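Local coordinates for uncharacterized protein (Staphylococcus aureus subsp. aureus, PDB 4H0A), which is of unknown function but belongs to the CAP family of cysteine-rich secretory proteins, coupling a CAP domain to an N-terminal CAP-associated region, at residues Ala59-Pro64 and Asn71-Asp76; Ser79-Ser84 and Val91-Thr96; Ile207-Val212 and Asp314-Ile319. All coordinates share one frame; numbering follows the deposited sequence.

Contact 1: residues Ala59-Pro64 and Asn71-Asp76; sequences ADRVYP and NYVFKD. With EDO (1,2-ethanediol), chain E; EDO (1,2-ethanediol), chain C.
V62 and Y72 form a non-hydrogen-bonded pair in an antiparallel beta hairpin, strands 61-65 and 69-76, of which the first is an outermost strand of the antiparallel sheet in the CAP-associated N-terminal region. The N-to-C directions of the two short strand segments are 162° apart, close to antiparallel. V62 grips Y72 with both methyls. CG1 of V62 lies over one face of the Y72 ring, 3.9 Å from the centroid and displaced toward the rim, a CH-pi contact. CG2 of V62, anti to the carbonyl carbon, reaches CD2 of the same ring at 3.5 Å. A59 presents its CB to two rings in different ways: near the plane of Y72 at its edge, but over the face of F74, where CB stands 3.9 Å from the F74 centroid.

V73, Y63 and R61 occupy the other side of the hairpin. The side chains of R61 and V73 run side by side in the same direction, so that V73 CG2 comes to 3.6 Å from R61 NH2, over a face of the guanidinium. The charge of this arginine is answered by E211 of helix 201-219, and K75 NZ forms a salt bridge with the same glutamate. In the Y63 conformer given here, one of two modelled, N71 CB sits over the ring and the ring and amide planes stand 87° apart; Y63 and N71 are a hydrogen-bonded pair, with N71 N to Y63 O at 2.8 Å.

D60, just before R61 in the chain, adds two further bonds, one from its backbone and one from its side chain. Its N donates to V73 O at 2.8 Å, while its carboxylate atom OD2 accepts the backbone N of K75 at 2.9 Å, nearly along the C-O axis.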
loop_
_atom_site.group_PDB
_atom_site.type_symbol
_atom_site.label_atom_id
_atom_site.label_comp_id
_atom_site.label_asym_id
_atom_site.label_seq_id
_atom_site.Cartn_x
_atom_site.Cartn_y
_atom_site.Cartn_z
ATOM N N ALA A 59 -2.219 7.019 18.641
ATOM C CA ALA A 59 -1.861 6.126 17.544
ATOM C C ALA A 59 -0.923 5.029 18.032
ATOM O O ALA A 59 -0.213 5.197 19.029
ATOM C CB ALA A 59 -1.208 6.908 16.412
ATOM N N ASP A 60 -0.937 3.898 17.333
ATOM C CA ASP A 60 -0.092 2.758 17.685
ATOM C C ASP A 60 1.366 3.024 17.336
ATOM O O ASP A 60 2.263 2.585 18.050
ATOM C CB ASP A 60 -0.584 1.498 16.953
ATOM C CG ASP A 60 -1.966 1.080 17.430
ATOM O OD1 ASP A 60 -2.100 0.723 18.616
ATOM O OD2 ASP A 60 -2.922 1.192 16.644
ATOM N N ARG A 61 1.583 3.753 16.246
ATOM C CA ARG A 61 2.891 4.033 15.682
ATOM C C ARG A 61 2.857 5.412 15.024
ATOM O O ARG A 61 1.878 5.699 14.335
ATOM C CB ARG A 61 3.109 2.924 14.610
ATOM C CG ARG A 61 4.501 2.634 14.202
ATOM C CD ARG A 61 4.684 1.261 13.589
ATOM N NE ARG A 61 3.740 0.914 12.510
ATOM C CZ ARG A 61 3.988 0.917 11.199
ATOM N NH1 ARG A 61 5.154 1.344 10.734
ATOM N NH2 ARG A 61 3.061 0.499 10.340
ATOM N N VAL A 62 3.883 6.260 15.228
ATOM C CA VAL A 62 3.984 7.575 14.566
ATOM C C VAL A 62 5.399 7.701 14.067
ATOM O O VAL A 62 6.315 7.497 14.859
ATOM C CB VAL A 62 3.617 8.769 15.477
ATOM C CG1 VAL A 62 3.776 10.108 14.737
ATOM C CG2 VAL A 62 2.201 8.613 16.040
ATOM N N TYR A 63 5.595 8.029 12.777
ATOM C CA TYR A 63 6.937 8.112 12.209
ATOM C C TYR A 63 7.019 9.062 11.021
ATOM O O TYR A 63 6.066 9.178 10.248
ATOM C CB TYR A 63 7.399 6.714 11.748
ATOM C CG TYR A 63 6.396 5.998 10.869
ATOM C CD1 TYR A 63 5.346 5.278 11.423
ATOM C CD2 TYR A 63 6.502 6.033 9.481
ATOM C CE1 TYR A 63 4.411 4.627 10.621
ATOM C CE2 TYR A 63 5.585 5.368 8.669
ATOM C CZ TYR A 63 4.534 4.669 9.242
ATOM O OH TYR A 63 3.622 4.028 8.428
ATOM N N PRO A 64 8.188 9.681 10.814
ATOM C CA PRO A 64 8.341 10.547 9.643
ATOM C C PRO A 64 8.650 9.748 8.384
ATOM O O PRO A 64 9.201 8.652 8.450
ATOM C CB PRO A 64 9.548 11.413 10.014
ATOM C CG PRO A 64 10.389 10.519 10.874
ATOM C CD PRO A 64 9.433 9.635 11.625
ATOM N N ASN A 71 3.432 9.738 9.387
ATOM C CA ASN A 71 2.379 8.724 9.329
ATOM C C ASN A 71 1.952 8.327 10.720
ATOM O O ASN A 71 2.792 8.217 11.606
ATOM C CB ASN A 71 2.840 7.491 8.549
ATOM C CG ASN A 71 2.494 7.524 7.077
ATOM O OD1 ASN A 71 1.848 8.438 6.598
ATOM N ND2 ASN A 71 2.926 6.546 6.322
ATOM N N TYR A 72 0.636 8.151 10.916
ATOM C CA TYR A 72 0.022 7.704 12.166
ATOM C C TYR A 72 -0.685 6.425 11.858
ATOM O O TYR A 72 -1.493 6.413 10.926
ATOM C CB TYR A 72 -0.986 8.741 12.699
ATOM C CG TYR A 72 -0.368 10.024 13.191
ATOM C CD1 TYR A 72 0.163 10.951 12.301
ATOM C CD2 TYR A 72 -0.381 10.349 14.546
ATOM C CE1 TYR A 72 0.760 12.126 12.754
ATOM C CE2 TYR A 72 0.187 11.535 15.008
ATOM C CZ TYR A 72 0.772 12.411 14.108
ATOM O OH TYR A 72 1.320 13.583 14.546
ATOM N N VAL A 73 -0.422 5.352 12.608
ATOM C CA VAL A 73 -1.119 4.103 12.334
ATOM C C VAL A 73 -2.081 3.853 13.470
ATOM O O VAL A 73 -1.678 3.893 14.634
ATOM C CB VAL A 73 -0.141 2.929 12.118
ATOM C CG1 VAL A 73 -0.893 1.623 11.827
ATOM C CG2 VAL A 73 0.834 3.259 10.990
ATOM N N PHE A 74 -3.359 3.605 13.140
ATOM C CA PHE A 74 -4.390 3.280 14.119
ATOM C C PHE A 74 -4.960 1.936 13.748
ATOM O O PHE A 74 -5.398 1.765 12.611
ATOM C CB PHE A 74 -5.510 4.329 14.126
ATOM C CG PHE A 74 -5.100 5.725 14.479
ATOM C CD1 PHE A 74 -4.693 6.618 13.491
ATOM C CD2 PHE A 74 -5.184 6.180 15.789
ATOM C CE1 PHE A 74 -4.361 7.930 13.815
ATOM C CE2 PHE A 74 -4.860 7.497 16.107
ATOM C CZ PHE A 74 -4.450 8.363 15.120
ATOM N N LYS A 75 -4.970 0.981 14.669
ATOM C CA LYS A 75 -5.522 -0.318 14.303
ATOM C C LYS A 75 -6.139 -1.042 15.464
ATOM O O LYS A 75 -5.779 -0.831 16.617
ATOM C CB LYS A 75 -4.439 -1.196 13.678
ATOM C CG LYS A 75 -3.220 -1.403 14.537
ATOM C CD LYS A 75 -2.223 -2.347 13.903
ATOM C CE LYS A 75 -1.177 -2.770 14.913
ATOM N NZ LYS A 75 -0.281 -3.821 14.376
ATOM N N ASP A 76 -7.072 -1.926 15.131
ATOM C CA ASP A 76 -7.726 -2.792 16.093
ATOM C C ASP A 76 -8.218 -4.023 15.319
ATOM O O ASP A 76 -7.936 -4.144 14.127
ATOM C CB ASP A 76 -8.837 -2.040 16.861
ATOM C CG ASP A 76 -10.061 -1.601 16.077
ATOM O OD1 ASP A 76 -10.287 -2.134 14.972
ATOM O OD2 ASP A 76 -10.819 -0.752 16.593
HETATM C C1 EDO E . -8.807 2.290 16.988
HETATM O O1 EDO E . -7.418 2.186 17.201
HETATM C C2 EDO E . -9.074 2.493 15.491
HETATM O O2 EDO E . -10.475 2.431 15.286
HETATM C C1 EDO C . 0.281 5.125 3.053
HETATM O O1 EDO C . -1.020 5.556 2.693
HETATM C C2 EDO C . 1.112 6.430 3.165
HETATM O O2 EDO C . 2.456 6.139 3.467
#

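Contact 2: residues Ser79-Ser84 and Val91-Thr96; sequences SYYIVS and VSVYAT. With EDO (1,2-ethanediol), chain E.
Y94 packs across I82 and Y80 where strands 79-86 and 89-96 form a beta hairpin inside the antiparallel sheet, and its side chain can be followed outward atom by atom. CB of Y94 lies 4.2 Å from CB of I82, the two residues being a hydrogen-bonded antiparallel pair whose Y94 N to I82 O bond is 2.8 Å. The first torsion (chi1 168°) sets CG anti to the backbone N, carrying it out from the pair on the side of the carbonyl carbon. Next along the ring, CD2 of Y94 meets the terminal methyl CD1 of I82 at 4.1 Å, an oblique approach. CE2 of Y94 then reaches CD2 of Y80 at 4.0 Å, and because each of these atoms lies near the plane of the other ring, the tyrosines touch edge against edge and do not stack. At the tip, OH of Y94 packs against V212 of helix 201-219. The hydroxyl of Y80 goes to the same helix, hydrogen-bonding to E211.

On the reverse side of the sheet V83 and V93 lie side by side, and A95 CB approaches Y81 CD1 at 3.8 Å. The regular pairing is interrupted by a classic beta bulge: V91 and S92 both face S84, V91 N bonding S84 O at 2.9 Å while the bond from S92 N to that oxygen is weak.

Beside the bulge, a water donates to I82 O and to S84 OG, and its oxygen lies 2.9 Å from S92 OG, also hydrogen-bonded. Apolar edges and methyls thus fill the Y80 end, whereas at the S84 end the water bridges the two buried serine hydroxyls, S84 OG having N71 OD1 of the adjoining strand as well, consistent with a solvent molecule that links the two strands at the bulge.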
loop_
_atom_site.group_PDB
_atom_site.type_symbol
_atom_site.label_atom_id
_atom_site.label_comp_id
_atom_site.label_asym_id
_atom_site.label_seq_id
_atom_site.Cartn_x
_atom_site.Cartn_y
_atom_site.Cartn_z
ATOM N N SER A 79 -10.401 -2.793 12.188
ATOM C CA SER A 79 -10.031 -1.671 11.336
ATOM C C SER A 79 -8.534 -1.472 11.280
ATOM O O SER A 79 -7.810 -1.875 12.192
ATOM C CB SER A 79 -10.689 -0.396 11.845
ATOM O OG SER A 79 -10.274 -0.106 13.171
ATOM N N TYR A 80 -8.079 -0.843 10.190
ATOM C CA TYR A 80 -6.674 -0.547 9.980
ATOM C C TYR A 80 -6.563 0.745 9.204
ATOM O O TYR A 80 -7.113 0.831 8.105
ATOM C CB TYR A 80 -6.006 -1.711 9.235
ATOM C CG TYR A 80 -4.522 -1.493 9.043
ATOM C CD1 TYR A 80 -3.618 -1.782 10.062
ATOM C CD2 TYR A 80 -4.028 -0.908 7.880
ATOM C CE1 TYR A 80 -2.260 -1.516 9.922
ATOM C CE2 TYR A 80 -2.665 -0.654 7.721
ATOM C CZ TYR A 80 -1.785 -0.956 8.746
ATOM O OH TYR A 80 -0.441 -0.732 8.568
ATOM N N TYR A 81 -5.870 1.752 9.764
ATOM C CA TYR A 81 -5.695 3.047 9.112
ATOM C C TYR A 81 -4.242 3.492 9.091
ATOM O O TYR A 81 -3.590 3.444 10.140
ATOM C CB TYR A 81 -6.490 4.133 9.859
ATOM C CG TYR A 81 -7.933 3.802 10.138
ATOM C CD1 TYR A 81 -8.909 3.961 9.157
ATOM C CD2 TYR A 81 -8.344 3.400 11.405
ATOM C CE1 TYR A 81 -10.252 3.713 9.429
ATOM C CE2 TYR A 81 -9.686 3.162 11.687
ATOM C CZ TYR A 81 -10.638 3.317 10.694
ATOM O OH TYR A 81 -11.975 3.105 10.953
ATOM N N ILE A 82 -3.747 3.947 7.934
ATOM C CA ILE A 82 -2.455 4.621 7.807
ATOM C C ILE A 82 -2.835 6.043 7.455
ATOM O O ILE A 82 -3.334 6.288 6.350
ATOM C CB ILE A 82 -1.433 4.021 6.807
ATOM C CG1 ILE A 82 -1.130 2.547 7.134
ATOM C CG2 ILE A 82 -0.126 4.885 6.834
ATOM C CD1 ILE A 82 -0.364 1.806 6.005
ATOM N N VAL A 83 -2.651 6.966 8.405
ATOM C CA VAL A 83 -3.032 8.369 8.250
ATOM C C VAL A 83 -1.777 9.202 8.038
ATOM O O VAL A 83 -0.941 9.233 8.933
ATOM C CB VAL A 83 -3.815 8.829 9.510
ATOM C CG1 VAL A 83 -4.233 10.291 9.394
ATOM C CG2 VAL A 83 -5.025 7.919 9.767
ATOM N N SER A 84 -1.654 9.890 6.891
ATOM C CA SER A 84 -0.496 10.757 6.622
ATOM C C SER A 84 -0.854 12.192 6.897
ATOM O O SER A 84 -1.952 12.622 6.538
ATOM C CB SER A 84 -0.030 10.624 5.175
ATOM O OG SER A 84 0.079 9.263 4.800
ATOM N N VAL A 91 -3.587 14.594 5.242
ATOM C CA VAL A 91 -3.573 14.712 3.771
ATOM C C VAL A 91 -3.901 13.371 3.100
ATOM O O VAL A 91 -4.099 13.344 1.887
ATOM C CB VAL A 91 -2.234 15.267 3.234
ATOM C CG1 VAL A 91 -1.987 16.687 3.742
ATOM C CG2 VAL A 91 -1.059 14.358 3.587
ATOM N N SER A 92 -3.923 12.263 3.860
ATOM C CA SER A 92 -4.205 10.960 3.285
ATOM C C SER A 92 -4.622 9.978 4.342
ATOM O O SER A 92 -4.117 10.047 5.466
ATOM C CB SER A 92 -2.961 10.426 2.584
ATOM O OG SER A 92 -3.181 9.140 2.040
ATOM N N VAL A 93 -5.525 9.049 3.980
ATOM C CA VAL A 93 -5.954 7.975 4.873
ATOM C C VAL A 93 -6.102 6.704 4.067
ATOM O O VAL A 93 -6.992 6.632 3.222
ATOM C CB VAL A 93 -7.266 8.261 5.655
ATOM C CG1 VAL A 93 -7.600 7.083 6.590
ATOM C CG2 VAL A 93 -7.165 9.557 6.453
ATOM N N TYR A 94 -5.249 5.708 4.323
ATOM C CA TYR A 94 -5.395 4.374 3.745
ATOM C C TYR A 94 -6.267 3.610 4.741
ATOM O O TYR A 94 -5.939 3.626 5.922
ATOM C CB TYR A 94 -4.021 3.707 3.538
ATOM C CG TYR A 94 -4.134 2.234 3.217
ATOM C CD1 TYR A 94 -4.427 1.802 1.929
ATOM C CD2 TYR A 94 -4.052 1.276 4.224
ATOM C CE1 TYR A 94 -4.579 0.447 1.637
ATOM C CE2 TYR A 94 -4.227 -0.076 3.950
ATOM C CZ TYR A 94 -4.491 -0.486 2.656
ATOM O OH TYR A 94 -4.659 -1.820 2.401
ATOM N N ALA A 95 -7.378 2.997 4.315
ATOM C CA ALA A 95 -8.254 2.297 5.262
ATOM C C ALA A 95 -8.652 0.938 4.763
ATOM O O ALA A 95 -8.973 0.786 3.590
ATOM C CB ALA A 95 -9.511 3.121 5.509
ATOM N N THR A 96 -8.688 -0.053 5.658
ATOM C CA THR A 96 -9.184 -1.384 5.307
ATOM C C THR A 96 -9.667 -2.073 6.578
ATOM O O THR A 96 -9.440 -1.567 7.674
ATOM C CB THR A 96 -8.119 -2.200 4.553
ATOM O OG1 THR A 96 -8.742 -3.374 4.011
ATOM C CG2 THR A 96 -6.915 -2.578 5.418
HETATM C C1 EDO E . -8.807 2.290 16.988
HETATM O O1 EDO E . -7.418 2.186 17.201
HETATM C C2 EDO E . -9.074 2.493 15.491
HETATM O O2 EDO E . -10.475 2.431 15.286
HETATM O O HOH W 1 -1.967 7.584 4.128
#

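Contact 3: residues Ile207-Val212 and Asp314-Ile319; sequences ISLYEV and DYYSLI
L209 and L318 interdigitate where helix 201-219 packs on strand 315-322, the helix-on-sheet layering of the alpha-beta-alpha sandwich that characterises CAP domains. The axes of the two short segments are 10.1 Å apart at closest approach and cross at -49°; no hydrogen bond joins the segments, and the contact between them is made by apolar packing.

The bump from the helix is CD2 of L209. It settles into a hollow of the strand surface bordered by Y316, S317 and L318: CD2 lies 4.1 Å from the backbone oxygen O of S317, and near the plane of the Y316 ring at its edge. L285 of helix 282-290 touches both L209 and Y316, closing around this group. In return L318 pushes its own branch toward the helix, CG anti to the backbone N (chi1 -168°). The two leucines slide past each other in opposite directions, each filling space beside the other, with 4.1 Å between CD2 of L209 and CD1 of L318. Y210 flanks that second bump, its hydroxyl tied to G309 N on strand 306-312. L318 CD1 abuts the ring edge of Y210, 3.7 Å from CE1.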
loop_
_atom_site.group_PDB
_atom_site.type_symbol
_atom_site.label_atom_id
_atom_site.label_comp_id
_atom_site.label_asym_id
_atom_site.label_seq_id
_atom_site.Cartn_x
_atom_site.Cartn_y
_atom_site.Cartn_z
ATOM N N ILE A 207 7.393 -2.651 8.568
ATOM C CA ILE A 207 6.304 -2.986 9.497
ATOM C C ILE A 207 4.960 -2.809 8.781
ATOM O O ILE A 207 4.081 -3.647 8.943
ATOM C CB ILE A 207 6.375 -2.161 10.817
ATOM C CG1 ILE A 207 7.620 -2.580 11.628
ATOM C CG2 ILE A 207 5.098 -2.380 11.671
ATOM C CD1 ILE A 207 8.128 -1.505 12.562
ATOM N N SER A 208 4.793 -1.732 8.005
ATOM C CA SER A 208 3.549 -1.533 7.233
ATOM C C SER A 208 3.357 -2.639 6.191
ATOM O O SER A 208 2.227 -3.077 5.979
ATOM C CB SER A 208 3.568 -0.186 6.526
ATOM O OG SER A 208 3.517 0.851 7.486
ATOM N N LEU A 209 4.461 -3.102 5.553
ATOM C CA LEU A 209 4.410 -4.202 4.584
ATOM C C LEU A 209 3.836 -5.453 5.268
ATOM O O LEU A 209 2.949 -6.085 4.719
ATOM C CB LEU A 209 5.810 -4.489 3.997
ATOM C CG LEU A 209 5.921 -5.705 3.046
ATOM C CD1 LEU A 209 5.170 -5.447 1.755
ATOM C CD2 LEU A 209 7.375 -6.028 2.758
ATOM N N TYR A 210 4.317 -5.785 6.475
ATOM C CA TYR A 210 3.799 -6.933 7.231
ATOM C C TYR A 210 2.333 -6.754 7.572
ATOM O O TYR A 210 1.533 -7.680 7.412
ATOM C CB TYR A 210 4.571 -7.120 8.562
ATOM C CG TYR A 210 6.040 -7.481 8.467
ATOM C CD1 TYR A 210 6.499 -8.400 7.522
ATOM C CD2 TYR A 210 6.948 -7.024 9.420
ATOM C CE1 TYR A 210 7.834 -8.802 7.488
ATOM C CE2 TYR A 210 8.278 -7.448 9.418
ATOM C CZ TYR A 210 8.717 -8.341 8.451
ATOM O OH TYR A 210 10.039 -8.725 8.392
ATOM N N GLU A 211 1.983 -5.571 8.093
ATOM C CA GLU A 211 0.609 -5.290 8.529
ATOM C C GLU A 211 -0.380 -5.309 7.375
ATOM O O GLU A 211 -1.428 -5.921 7.509
ATOM C CB GLU A 211 0.528 -3.928 9.225
ATOM C CG GLU A 211 1.174 -3.931 10.600
ATOM C CD GLU A 211 1.269 -2.569 11.256
ATOM O OE1 GLU A 211 1.065 -1.541 10.571
ATOM O OE2 GLU A 211 1.536 -2.536 12.478
ATOM N N VAL A 212 -0.053 -4.644 6.249
ATOM C CA VAL A 212 -0.972 -4.609 5.109
ATOM C C VAL A 212 -1.095 -6.015 4.498
ATOM O O VAL A 212 -2.189 -6.399 4.076
ATOM C CB VAL A 212 -0.588 -3.550 4.056
ATOM C CG1 VAL A 212 -1.515 -3.663 2.835
ATOM C CG2 VAL A 212 -0.679 -2.149 4.653
ATOM N N ASP A 314 14.555 1.886 -2.824
ATOM C CA ASP A 314 13.549 1.598 -3.835
ATOM C C ASP A 314 13.026 0.149 -3.784
ATOM O O ASP A 314 12.008 -0.124 -4.421
ATOM C CB ASP A 314 14.162 1.891 -5.223
ATOM C CG ASP A 314 14.167 3.363 -5.593
ATOM O OD1 ASP A 314 14.112 4.212 -4.671
ATOM O OD2 ASP A 314 14.241 3.668 -6.807
ATOM N N TYR A 315 13.677 -0.769 -3.036
ATOM C CA TYR A 315 13.281 -2.177 -3.038
ATOM C C TYR A 315 12.457 -2.637 -1.827
ATOM O O TYR A 315 12.679 -2.196 -0.704
ATOM C CB TYR A 315 14.516 -3.070 -3.119
ATOM C CG TYR A 315 15.168 -3.136 -4.483
ATOM C CD1 TYR A 315 14.889 -4.178 -5.361
ATOM C CD2 TYR A 315 16.144 -2.219 -4.855
ATOM C CE1 TYR A 315 15.524 -4.276 -6.599
ATOM C CE2 TYR A 315 16.790 -2.307 -6.089
ATOM C CZ TYR A 315 16.483 -3.342 -6.958
ATOM O OH TYR A 315 17.090 -3.445 -8.193
ATOM N N TYR A 316 11.560 -3.603 -2.083
ATOM C CA TYR A 316 10.719 -4.277 -1.101
ATOM C C TYR A 316 10.851 -5.769 -1.316
ATOM O O TYR A 316 10.619 -6.214 -2.424
ATOM C CB TYR A 316 9.254 -3.859 -1.274
ATOM C CG TYR A 316 8.903 -2.504 -0.702
ATOM C CD1 TYR A 316 9.136 -1.339 -1.427
ATOM C CD2 TYR A 316 8.211 -2.393 0.496
ATOM C CE1 TYR A 316 8.742 -0.093 -0.939
ATOM C CE2 TYR A 316 7.811 -1.157 0.993
ATOM C CZ TYR A 316 8.076 -0.007 0.271
ATOM O OH TYR A 316 7.660 1.199 0.784
ATOM N N SER A 317 11.211 -6.541 -0.289
ATOM C CA SER A 317 11.332 -8.001 -0.397
ATOM C C SER A 317 10.567 -8.657 0.737
ATOM O O SER A 317 10.696 -8.205 1.869
ATOM C CB SER A 317 12.797 -8.418 -0.347
ATOM O OG SER A 317 12.930 -9.820 -0.183
ATOM N N LEU A 318 9.779 -9.715 0.449
ATOM C CA LEU A 318 9.026 -10.439 1.477
ATOM C C LEU A 318 9.125 -11.929 1.214
ATOM O O LEU A 318 8.632 -12.407 0.192
ATOM C CB LEU A 318 7.555 -9.985 1.502
ATOM C CG LEU A 318 6.705 -10.442 2.704
ATOM C CD1 LEU A 318 7.294 -9.941 4.045
ATOM C CD2 LEU A 318 5.276 -9.953 2.569
ATOM N N ILE A 319 9.787 -12.659 2.126
ATOM C CA ILE A 319 9.963 -14.108 2.035
ATOM C C ILE A 319 8.852 -14.759 2.838
ATOM O O ILE A 319 8.572 -14.308 3.944
ATOM C CB ILE A 319 11.365 -14.528 2.541
ATOM C CG1 ILE A 319 12.462 -13.883 1.663
ATOM C CG2 ILE A 319 11.506 -16.064 2.559
ATOM C CD1 ILE A 319 13.839 -14.020 2.178
#

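The three contacts follow one another along the chain. Contacts 1 and 2 are successive hairpins of one antiparallel sheet, their centres about 9 Å apart, and strands 69-76 and 79-86 lie next to each other between them, joined by a hydrogen bond from Y72 N to V83 O. Contact 3 lies in the CAP domain, between helix 201-219 and strand 315-322; its centre is about 16 Å from that of contact 1 and about 17 Å from that of contact 2. The same helix serves both sides: L209 and Y210 face the CAP sheet, while E211 takes the N-terminal partners and S208 OG bonds R61 NH2. The helix therefore couples the N-terminal sheet to the CAP domain through apolar contacts and salt bridges.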